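Putative dehydratase (Mesorhizobium loti, PDB 2POZ) is of unknown function but belongs to the mandelate racemase/muconate lactonizing enzyme family of the enolase superfamily and may act as a lyase. Local coordinates at residues Asp54-Glu57 against Arg58-Gly62; Phe263-Arg266 against Lys267-Leu271; Leu287-Thr290 against Lys291-Ala295; Pro351-Ser355 against Gly356-Met360. All coordinates share one frame; numbering follows the deposited sequence.

How the contacts relate
The four contacts are local and follow one another along the chain. Contact 1 lies on helix 45-59 and the residues that follow it, in the N-terminal domain, its centre about 30 Å from that of contact 2 and about 24 Å from that of contact 3. Contacts 2 and 3 belong to the barrel-like C-terminal domain, on helices of successive beta-alpha-beta units; their centres are about 14 Å apart, and F265 CD1 meets I293 CD1 at 3.5 Å. Contact 4, a hairpin of the same domain, lies on the opposite side of the chain's centre from contact 2, with centres about 32 Å apart. Contacts 1 and 2 both touch the second subunit of the octamer, contacts 2 and 3 the third.

Contact 1 (Asp54-Glu57 against Arg58-Gly62); sequences DLSE and RFLIG
Helix 45-59 and the loop after it bring L55 against F59, S56 against L60, and I61 back over the S56 carbonyl. L55 CD2 touches F59 CE2 at 3.9 Å, the two side chains meeting at a slant. With CG set beside its own backbone N (chi1 -54°), F59 also brings CD2 to 3.5 Å from L55 O. That oxygen also accepts the F59 N-H at 2.8 Å. R58 N bonds to D54 O one residue earlier, and L60 N to S56 O at 3.0 Å one residue later. These bonds lie in the domain of the mandelate racemase N-terminal family, and here the helix packs on helices 68-78 and 87-108: L55 reaches M75 and I96, F59 reaches H78, and L60 touches I96. S56 O carries a second neighbour, I61 CD1, only 3.1 Å away, an apolar methyl resting on a polar atom. S56 OG stands 3.7 Å from L60 CD1 while hydrogen-bonding to I52 O, so a buried hydroxyl is satisfied inside the helix. R58 lies over F59: its CG sits 3.4 Å above the F59 ring plane, over the ring centre, and the guanidinium has F59 CE1 over one face. D54 OD1 bonds to T46 OG1 of the second subunit.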
loop_
_atom_site.group_PDB
_atom_site.type_symbol
_atom_site.label_atom_id
_atom_site.label_comp_id
_atom_site.label_asym_id
_atom_site.label_seq_id
_atom_site.Cartn_x
_atom_site.Cartn_y
_atom_site.Cartn_z
ATOM N N ASP A 54 -9.904 32.636 -27.793
ATOM C CA ASP A 54 -8.623 32.978 -27.167
ATOM C C ASP A 54 -7.494 32.095 -27.680
ATOM O O ASP A 54 -6.401 32.579 -27.969
ATOM C CB ASP A 54 -8.708 32.857 -25.640
ATOM C CG ASP A 54 -9.656 33.881 -25.015
ATOM O OD1 ASP A 54 -9.925 34.921 -25.651
ATOM O OD2 ASP A 54 -10.120 33.649 -23.874
ATOM N N LEU A 55 -7.759 30.796 -27.782
ATOM C CA LEU A 55 -6.760 29.851 -28.278
ATOM C C LEU A 55 -6.386 30.169 -29.723
ATOM O O LEU A 55 -5.204 30.198 -30.086
ATOM C CB LEU A 55 -7.294 28.411 -28.199
ATOM C CG LEU A 55 -7.336 27.723 -26.827
ATOM C CD1 LEU A 55 -8.095 26.400 -26.941
ATOM C CD2 LEU A 55 -5.901 27.491 -26.311
ATOM N N SER A 56 -7.395 30.416 -30.548
ATOM C CA SER A 56 -7.147 30.710 -31.957
ATOM C C SER A 56 -6.319 31.969 -32.171
ATOM O O SER A 56 -5.371 31.960 -32.953
ATOM C CB SER A 56 -8.470 30.841 -32.715
ATOM O OG SER A 56 -9.180 29.618 -32.703
ATOM N N GLU A 57 -6.676 33.044 -31.475
ATOM C CA GLU A 57 -5.972 34.314 -31.625
ATOM C C GLU A 57 -4.542 34.240 -31.122
ATOM O O GLU A 57 -3.650 34.902 -31.651
ATOM C CB GLU A 57 -6.730 35.429 -30.891
ATOM C CG GLU A 57 -8.200 35.529 -31.306
ATOM C CD GLU A 57 -8.900 36.762 -30.762
ATOM O OE1 GLU A 57 -8.702 37.100 -29.579
ATOM O OE2 GLU A 57 -9.667 37.389 -31.522
ATOM N N ARG A 58 -4.313 33.418 -30.107
ATOM C CA ARG A 58 -2.976 33.300 -29.549
ATOM C C ARG A 58 -2.067 32.289 -30.250
ATOM O O ARG A 58 -0.859 32.508 -30.364
ATOM C CB ARG A 58 -3.073 32.947 -28.059
ATOM C CG ARG A 58 -1.740 32.610 -27.398
ATOM C CD ARG A 58 -0.880 33.851 -27.166
ATOM N NE ARG A 58 0.409 33.500 -26.569
ATOM C CZ ARG A 58 1.429 32.954 -27.230
ATOM N NH1 ARG A 58 1.329 32.692 -28.531
ATOM N NH2 ARG A 58 2.555 32.655 -26.588
ATOM N N PHE A 59 -2.639 31.200 -30.751
ATOM C CA PHE A 59 -1.811 30.153 -31.340
ATOM C C PHE A 59 -1.986 29.703 -32.783
ATOM O O PHE A 59 -1.098 29.044 -33.307
ATOM C CB PHE A 59 -1.939 28.878 -30.489
ATOM C CG PHE A 59 -1.631 29.070 -29.038
ATOM C CD1 PHE A 59 -0.321 29.274 -28.613
ATOM C CD2 PHE A 59 -2.648 29.008 -28.087
ATOM C CE1 PHE A 59 -0.028 29.412 -27.259
ATOM C CE2 PHE A 59 -2.368 29.145 -26.731
ATOM C CZ PHE A 59 -1.052 29.346 -26.314
ATOM N N LEU A 60 -3.093 30.038 -33.432
ATOM C CA LEU A 60 -3.334 29.493 -34.765
ATOM C C LEU A 60 -3.052 30.228 -36.066
ATOM O O LEU A 60 -2.532 29.625 -36.997
ATOM C CB LEU A 60 -4.777 28.978 -34.839
ATOM C CG LEU A 60 -5.181 27.941 -33.788
ATOM C CD1 LEU A 60 -6.582 27.447 -34.092
ATOM C CD2 LEU A 60 -4.204 26.783 -33.797
ATOM N N ILE A 61 -3.410 31.501 -36.165
ATOM C CA ILE A 61 -3.209 32.211 -37.426
ATOM C C ILE A 61 -1.771 32.236 -37.928
ATOM O O ILE A 61 -0.843 32.556 -37.186
ATOM C CB ILE A 61 -3.731 33.665 -37.362
ATOM C CG1 ILE A 61 -5.247 33.674 -37.144
ATOM C CG2 ILE A 61 -3.434 34.383 -38.676
ATOM C CD1 ILE A 61 -5.663 33.370 -35.738
ATOM N N GLY A 62 -1.608 31.877 -39.198
ATOM C CA GLY A 62 -0.299 31.880 -39.824
ATOM C C GLY A 62 0.461 30.579 -39.691
ATOM O O GLY A 62 1.479 30.393 -40.351
#

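Contact 2 (Phe263-Arg266 against Lys267-Leu271)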
loop_
_atom_site.group_PDB
_atom_site.type_symbol
_atom_site.label_atom_id
_atom_site.label_comp_id
_atom_site.label_asym_id
_atom_site.label_seq_id
_atom_site.Cartn_x
_atom_site.Cartn_y
_atom_site.Cartn_z
ATOM N N PHE A 263 -3.673 12.230 -19.181
ATOM C CA PHE A 263 -3.283 12.566 -17.817
ATOM C C PHE A 263 -4.450 12.432 -16.851
ATOM O O PHE A 263 -4.260 12.064 -15.693
ATOM C CB PHE A 263 -2.705 13.982 -17.794
ATOM C CG PHE A 263 -1.687 14.231 -18.880
ATOM C CD1 PHE A 263 -1.558 15.488 -19.457
ATOM C CD2 PHE A 263 -0.873 13.197 -19.338
ATOM C CE1 PHE A 263 -0.627 15.712 -20.482
ATOM C CE2 PHE A 263 0.056 13.403 -20.357
ATOM C CZ PHE A 263 0.181 14.664 -20.933
ATOM N N GLY A 264 -5.657 12.726 -17.327
ATOM C CA GLY A 264 -6.826 12.587 -16.475
ATOM C C GLY A 264 -7.195 11.116 -16.371
ATOM O O GLY A 264 -7.509 10.615 -15.286
ATOM N N PHE A 265 -7.137 10.404 -17.497
ATOM C CA PHE A 265 -7.484 8.994 -17.485
ATOM C C PHE A 265 -6.512 8.099 -16.725
ATOM O O PHE A 265 -6.898 7.030 -16.252
ATOM C CB PHE A 265 -7.708 8.477 -18.912
ATOM C CG PHE A 265 -9.072 8.810 -19.444
ATOM C CD1 PHE A 265 -9.299 10.000 -20.128
ATOM C CD2 PHE A 265 -10.161 7.990 -19.144
ATOM C CE1 PHE A 265 -10.593 10.378 -20.495
ATOM C CE2 PHE A 265 -11.461 8.360 -19.504
ATOM C CZ PHE A 265 -11.678 9.556 -20.180
ATOM N N ARG A 266 -5.261 8.532 -16.587
ATOM C CA ARG A 266 -4.289 7.749 -15.824
ATOM C C ARG A 266 -4.851 7.492 -14.417
ATOM O O ARG A 266 -4.719 6.391 -13.882
ATOM C CB ARG A 266 -2.957 8.495 -15.698
ATOM C CG ARG A 266 -2.023 7.858 -14.679
ATOM C CD ARG A 266 -0.760 8.665 -14.446
ATOM N NE ARG A 266 -0.117 8.275 -13.192
ATOM C CZ ARG A 266 0.976 8.848 -12.698
ATOM N NH1 ARG A 266 1.566 9.842 -13.352
ATOM N NH2 ARG A 266 1.465 8.444 -11.533
ATOM N N LYS A 267 -5.471 8.509 -13.822
ATOM C CA LYS A 267 -6.046 8.371 -12.481
ATOM C C LYS A 267 -7.113 7.270 -12.454
ATOM O O LYS A 267 -7.257 6.559 -11.462
ATOM C CB LYS A 267 -6.645 9.710 -12.017
ATOM C CG LYS A 267 -5.580 10.776 -11.658
ATOM C CD LYS A 267 -6.160 12.197 -11.543
ATOM C CE LYS A 267 -6.520 12.776 -12.934
ATOM N NZ LYS A 267 -6.885 14.242 -12.954
ATOM N N ILE A 268 -7.848 7.123 -13.550
ATOM C CA ILE A 268 -8.877 6.096 -13.635
ATOM C C ILE A 268 -8.244 4.714 -13.832
ATOM O O ILE A 268 -8.584 3.757 -13.138
ATOM C CB ILE A 268 -9.838 6.360 -14.813
ATOM C CG1 ILE A 268 -10.562 7.700 -14.616
ATOM C CG2 ILE A 268 -10.839 5.202 -14.944
ATOM C CD1 ILE A 268 -11.308 7.825 -13.297
ATOM N N PHE A 269 -7.324 4.618 -14.785
ATOM C CA PHE A 269 -6.660 3.358 -15.083
ATOM C C PHE A 269 -6.040 2.724 -13.850
ATOM O O PHE A 269 -6.251 1.543 -13.575
ATOM C CB PHE A 269 -5.586 3.575 -16.151
ATOM C CG PHE A 269 -6.135 4.032 -17.470
ATOM C CD1 PHE A 269 -5.360 4.797 -18.333
ATOM C CD2 PHE A 269 -7.428 3.689 -17.853
ATOM C CE1 PHE A 269 -5.870 5.219 -19.561
ATOM C CE2 PHE A 269 -7.942 4.105 -19.079
ATOM C CZ PHE A 269 -7.161 4.870 -19.934
ATOM N N GLU A 270 -5.290 3.520 -13.101
ATOM C CA GLU A 270 -4.620 3.020 -11.913
ATOM C C GLU A 270 -5.554 2.523 -10.817
ATOM O O GLU A 270 -5.122 1.813 -9.918
ATOM C CB GLU A 270 -3.673 4.082 -11.362
ATOM C CG GLU A 270 -2.602 4.487 -12.371
ATOM C CD GLU A 270 -1.446 5.247 -11.743
ATOM O OE1 GLU A 270 -1.700 6.122 -10.887
ATOM O OE2 GLU A 270 -0.282 4.972 -12.118
ATOM N N LEU A 271 -6.828 2.890 -10.886
ATOM C CA LEU A 271 -7.786 2.431 -9.887
ATOM C C LEU A 271 -8.222 1.007 -10.200
ATOM O O LEU A 271 -8.555 0.240 -9.298
ATOM C CB LEU A 271 -9.033 3.315 -9.871
ATOM C CG LEU A 271 -8.887 4.792 -9.517
ATOM C CD1 LEU A 271 -10.241 5.471 -9.692
ATOM C CD2 LEU A 271 -8.381 4.937 -8.094
#
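F269 N donates to F265 O at 2.9 Å and E270 N to R266 O at 3.0 Å, two backbone bonds of helix 261-269 and the residues at its end. F265 O also receives I268 N, and G264 O receives K267 N, but both bonds are weak and bent. R266 and E270, four residues apart, also pair through their side chains in a salt bridge of which the link from NE to OE2, 3.5 Å long, is weak. The guanidinium and carboxylate planes stand 81° apart, with E270 CD at the guanidinium edge, so the pair cannot form a flat two-pronged grip. The R266 chain runs out extended from CG, which lies anti to the backbone N (chi1 168°), and its tip goes on to A299 O of the third subunit and D238 of the second; E270 OE2 meets Y300 OH of the third. On the inner side of the helix F265 O lies 3.3 Å above one face of the F269 ring, toward its rim, and F265 CB makes an off-centre CH-pi contact, 4.2 Å from the F269 centroid. K267 bends at its third torsion and brings CE to 3.3 Å from G264 O, its methylenes passing along the glycine backbone. F265 and F269 also touch I277 of the next barrel strand. The weak R266-E270 bridge, beside the bonds of R266 to the second and third subunits and of E270 to the third, suggests that these charges serve mainly the subunit contacts, while F265 and F269 pack inside the barrel domain.

Contact 3 (Leu287-Thr290 against Lys291-Ala295)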
loop_
_atom_site.group_PDB
_atom_site.type_symbol
_atom_site.label_atom_id
_atom_site.label_comp_id
_atom_site.label_asym_id
_atom_site.label_seq_id
_atom_site.Cartn_x
_atom_site.Cartn_y
_atom_site.Cartn_z
ATOM N N LEU A 287 -9.154 13.944 -31.344
ATOM C CA LEU A 287 -9.165 12.610 -31.929
ATOM C C LEU A 287 -7.932 11.768 -31.618
ATOM O O LEU A 287 -8.050 10.624 -31.206
ATOM C CB LEU A 287 -9.330 12.700 -33.445
ATOM C CG LEU A 287 -10.733 12.942 -33.992
ATOM C CD1 LEU A 287 -10.650 13.115 -35.506
ATOM C CD2 LEU A 287 -11.633 11.761 -33.636
HETATM N N MSE A 288 -6.750 12.323 -31.828
HETATM C CA MSE A 288 -5.533 11.569 -31.553
HETATM C C MSE A 288 -5.361 11.363 -30.048
HETATM O O MSE A 288 -4.997 10.275 -29.613
HETATM C CB MSE A 288 -4.313 12.283 -32.141
HETATM C CG MSE A 288 -2.974 11.603 -31.833
HETATM SE SE MSE A 288 -2.891 9.732 -32.347
HETATM C CE MSE A 288 -2.211 9.945 -34.168
ATOM N N GLU A 289 -5.635 12.394 -29.254
ATOM C CA GLU A 289 -5.517 12.264 -27.805
ATOM C C GLU A 289 -6.452 11.139 -27.327
ATOM O O GLU A 289 -6.082 10.328 -26.481
ATOM C CB GLU A 289 -5.879 13.588 -27.125
ATOM C CG GLU A 289 -5.768 13.591 -25.597
ATOM C CD GLU A 289 -4.341 13.361 -25.093
ATOM O OE1 GLU A 289 -3.377 13.622 -25.851
ATOM O OE2 GLU A 289 -4.188 12.934 -23.930
ATOM N N THR A 290 -7.657 11.076 -27.881
ATOM C CA THR A 290 -8.586 10.032 -27.475
ATOM C C THR A 290 -8.111 8.668 -27.970
ATOM O O THR A 290 -8.282 7.662 -27.282
ATOM C CB THR A 290 -10.011 10.326 -27.973
ATOM O OG1 THR A 290 -10.452 11.570 -27.407
ATOM C CG2 THR A 290 -10.977 9.222 -27.525
ATOM N N LYS A 291 -7.509 8.628 -29.157
ATOM C CA LYS A 291 -6.982 7.366 -29.660
ATOM C C LYS A 291 -5.893 6.892 -28.675
ATOM O O LYS A 291 -5.813 5.701 -28.351
ATOM C CB LYS A 291 -6.381 7.538 -31.059
ATOM C CG LYS A 291 -5.683 6.281 -31.583
ATOM C CD LYS A 291 -5.156 6.465 -33.008
ATOM C CE LYS A 291 -4.336 5.251 -33.447
ATOM N NZ LYS A 291 -5.080 3.959 -33.295
ATOM N N LYS A 292 -5.073 7.828 -28.197
ATOM C CA LYS A 292 -4.011 7.505 -27.234
ATOM C C LYS A 292 -4.623 7.006 -25.928
ATOM O O LYS A 292 -4.142 6.035 -25.333
ATOM C CB LYS A 292 -3.147 8.734 -26.955
ATOM C CG LYS A 292 -2.316 9.178 -28.159
ATOM C CD LYS A 292 -1.658 10.521 -27.923
ATOM C CE LYS A 292 -0.702 10.855 -29.056
ATOM N NZ LYS A 292 -0.146 12.219 -28.888
ATOM N N ILE A 293 -5.681 7.680 -25.480
ATOM C CA ILE A 293 -6.367 7.278 -24.262
ATOM C C ILE A 293 -6.900 5.845 -24.419
ATOM O O ILE A 293 -6.763 5.030 -23.518
ATOM C CB ILE A 293 -7.535 8.243 -23.944
ATOM C CG1 ILE A 293 -6.974 9.596 -23.501
ATOM C CG2 ILE A 293 -8.454 7.649 -22.863
ATOM C CD1 ILE A 293 -8.019 10.665 -23.319
ATOM N N CYS A 294 -7.494 5.543 -25.572
ATOM C CA CYS A 294 -8.033 4.207 -25.816
ATOM C C CYS A 294 -6.916 3.160 -25.846
ATOM O O CYS A 294 -7.094 2.043 -25.367
ATOM C CB CYS A 294 -8.807 4.172 -27.141
ATOM S SG CYS A 294 -10.299 5.214 -27.163
ATOM N N ALA A 295 -5.770 3.520 -26.420
ATOM C CA ALA A 295 -4.644 2.594 -26.488
ATOM C C ALA A 295 -4.171 2.267 -25.068
ATOM O O ALA A 295 -3.856 1.119 -24.759
ATOM C CB ALA A 295 -3.503 3.208 -27.307
HETATM O O HOH W 1 -2.600 14.176 -28.536
#
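K292 runs back along the helix over M288 and E289, the residues four and three before it. Its CB lies 3.4 Å from E289 O, and CG comes to 3.2 Å from M288 O, the oxygen that also accepts the K292 N-H. CD passes E289 OE1 at 4.1 Å, the two side chains crossing at about a right angle; CE then rests on M288 CG at 3.7 Å. Set beside the backbone N at CG (chi1 -68°) and extended beyond it, the chain carries NZ to a water at 3.2 Å, which in turn donates to E289 OE1 at 2.8 Å. The two charges are thus joined through the water, while their stronger partners are salt bridges, K292 NZ to E69 and E289 OE2 to R262. The helix, 287-298, joins strands 276-277 and 303-304 as the crossover of a beta-alpha-beta unit in the barrel domain, and E97 accepts from its first amides, L287 N and M288 N. M288 is selenomethionine, and its SE meets K291 CD at 4.0 Å; K291 NZ goes on to N324 and to E69 of the third subunit. Away from the lysines, T290 CG2 and C294 SG pack at 4.1 Å.

Contact 4 (Pro351-Ser355 against Gly356-Met360); sequences PSISS and GYFEM
I353 and F358 lie side by side on a short beta hairpin, and two backbone bonds hold its turn. Of these, S354 N to Y357 O is the sound one, 2.8 Å long; the return bond, Y357 N to S354 O at 3.1 Å, is bent and weak. Between them S355 and G356 both have positive phi, the backbone of a type I' turn, and the two-residue loop reverses the chain. A further polar contact runs from I353 CA to Y357 O, a CA-H...O approach of 3.1 Å. Apolar contact centres on the F358 ring. I353 CG2 sits over the middle of one face, 3.3 Å from the ring centroid and 10° off its normal, a CH-pi contact that is tight. I353 reaches it with a nearly eclipsed first torsion (chi1 16°), so some strain is likely there. P351 CB touches F358 CD1 at 3.9 Å, and P351 O lies in the ring plane, 3.6 Å from CE1. Around Y357 the backbone does the touching: S355 O is 3.3 Å from CD2, at the ring edge. Strand 357-359 lies between 353-354 and 123-128, with G356 and F358 bonded to A126 and V124; the F358 ring meets H331 and H333, and P351 and F358 pack on L319 of helix 312-324.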
loop_
_atom_site.group_PDB
_atom_site.type_symbol
_atom_site.label_atom_id
_atom_site.label_comp_id
_atom_site.label_asym_id
_atom_site.label_seq_id
_atom_site.Cartn_x
_atom_site.Cartn_y
_atom_site.Cartn_z
ATOM N N PRO A 351 -24.548 11.422 -40.890
ATOM C CA PRO A 351 -24.546 9.958 -40.866
ATOM C C PRO A 351 -25.960 9.469 -40.579
ATOM O O PRO A 351 -26.644 10.022 -39.722
ATOM C CB PRO A 351 -23.571 9.643 -39.736
ATOM C CG PRO A 351 -23.823 10.761 -38.774
ATOM C CD PRO A 351 -23.897 11.971 -39.687
ATOM N N SER A 352 -26.414 8.451 -41.296
ATOM C CA SER A 352 -27.762 7.954 -41.050
ATOM C C SER A 352 -27.759 6.579 -40.393
ATOM O O SER A 352 -27.156 5.639 -40.906
ATOM C CB SER A 352 -28.566 7.910 -42.355
ATOM O OG SER A 352 -27.964 7.051 -43.306
ATOM N N ILE A 353 -28.416 6.472 -39.241
ATOM C CA ILE A 353 -28.492 5.198 -38.550
ATOM C C ILE A 353 -29.471 4.298 -39.273
ATOM O O ILE A 353 -30.443 4.766 -39.867
ATOM C CB ILE A 353 -29.000 5.324 -37.082
ATOM C CG1 ILE A 353 -29.671 6.679 -36.859
ATOM C CG2 ILE A 353 -27.870 5.057 -36.107
ATOM C CD1 ILE A 353 -31.066 6.781 -37.454
ATOM N N SER A 354 -29.197 3.004 -39.223
ATOM C CA SER A 354 -30.062 2.005 -39.823
ATOM C C SER A 354 -30.222 0.944 -38.746
ATOM O O SER A 354 -29.288 0.195 -38.457
ATOM C CB SER A 354 -29.414 1.397 -41.063
ATOM O OG SER A 354 -30.274 0.434 -41.645
ATOM N N SER A 355 -31.396 0.908 -38.128
ATOM C CA SER A 355 -31.677 -0.056 -37.072
ATOM C C SER A 355 -30.634 -0.024 -35.952
ATOM O O SER A 355 -30.183 -1.065 -35.487
ATOM C CB SER A 355 -31.762 -1.468 -37.661
ATOM O OG SER A 355 -32.856 -1.581 -38.552
ATOM N N GLY A 356 -30.256 1.178 -35.527
ATOM C CA GLY A 356 -29.291 1.319 -34.445
ATOM C C GLY A 356 -27.839 1.102 -34.827
ATOM O O GLY A 356 -26.992 0.864 -33.963
ATOM N N TYR A 357 -27.551 1.187 -36.119
ATOM C CA TYR A 357 -26.197 1.003 -36.625
ATOM C C TYR A 357 -25.776 2.181 -37.491
ATOM O O TYR A 357 -26.577 2.716 -38.251
ATOM C CB TYR A 357 -26.116 -0.272 -37.466
ATOM C CG TYR A 357 -26.012 -1.552 -36.678
ATOM C CD1 TYR A 357 -24.768 -2.118 -36.405
ATOM C CD2 TYR A 357 -27.150 -2.212 -36.227
ATOM C CE1 TYR A 357 -24.657 -3.312 -35.709
ATOM C CE2 TYR A 357 -27.052 -3.415 -35.518
ATOM C CZ TYR A 357 -25.797 -3.955 -35.269
ATOM O OH TYR A 357 -25.673 -5.135 -34.573
ATOM N N PHE A 358 -24.514 2.576 -37.370
ATOM C CA PHE A 358 -23.960 3.670 -38.161
ATOM C C PHE A 358 -22.890 3.115 -39.088
ATOM O O PHE A 358 -21.996 2.388 -38.638
ATOM C CB PHE A 358 -23.294 4.720 -37.268
ATOM C CG PHE A 358 -24.231 5.760 -36.744
ATOM C CD1 PHE A 358 -24.876 6.640 -37.614
ATOM C CD2 PHE A 358 -24.455 5.877 -35.379
ATOM C CE1 PHE A 358 -25.733 7.632 -37.120
ATOM C CE2 PHE A 358 -25.306 6.861 -34.876
ATOM C CZ PHE A 358 -25.945 7.742 -35.746
ATOM N N GLU A 359 -22.970 3.454 -40.370
ATOM C CA GLU A 359 -21.961 3.013 -41.330
ATOM C C GLU A 359 -20.793 3.994 -41.236
ATOM O O GLU A 359 -21.001 5.184 -41.021
ATOM C CB GLU A 359 -22.527 3.027 -42.756
ATOM C CG GLU A 359 -23.396 1.826 -43.114
ATOM C CD GLU A 359 -22.593 0.541 -43.227
ATOM O OE1 GLU A 359 -21.622 0.510 -44.010
ATOM O OE2 GLU A 359 -22.935 -0.445 -42.538
HETATM N N MSE A 360 -19.567 3.505 -41.391
HETATM C CA MSE A 360 -18.402 4.388 -41.322
HETATM C C MSE A 360 -18.399 5.301 -42.548
HETATM O O MSE A 360 -18.604 4.843 -43.668
HETATM C CB MSE A 360 -17.103 3.570 -41.298
HETATM C CG MSE A 360 -17.035 2.522 -40.195
HETATM SE SE MSE A 360 -17.269 3.269 -38.425
HETATM C CE MSE A 360 -19.188 3.151 -38.295
#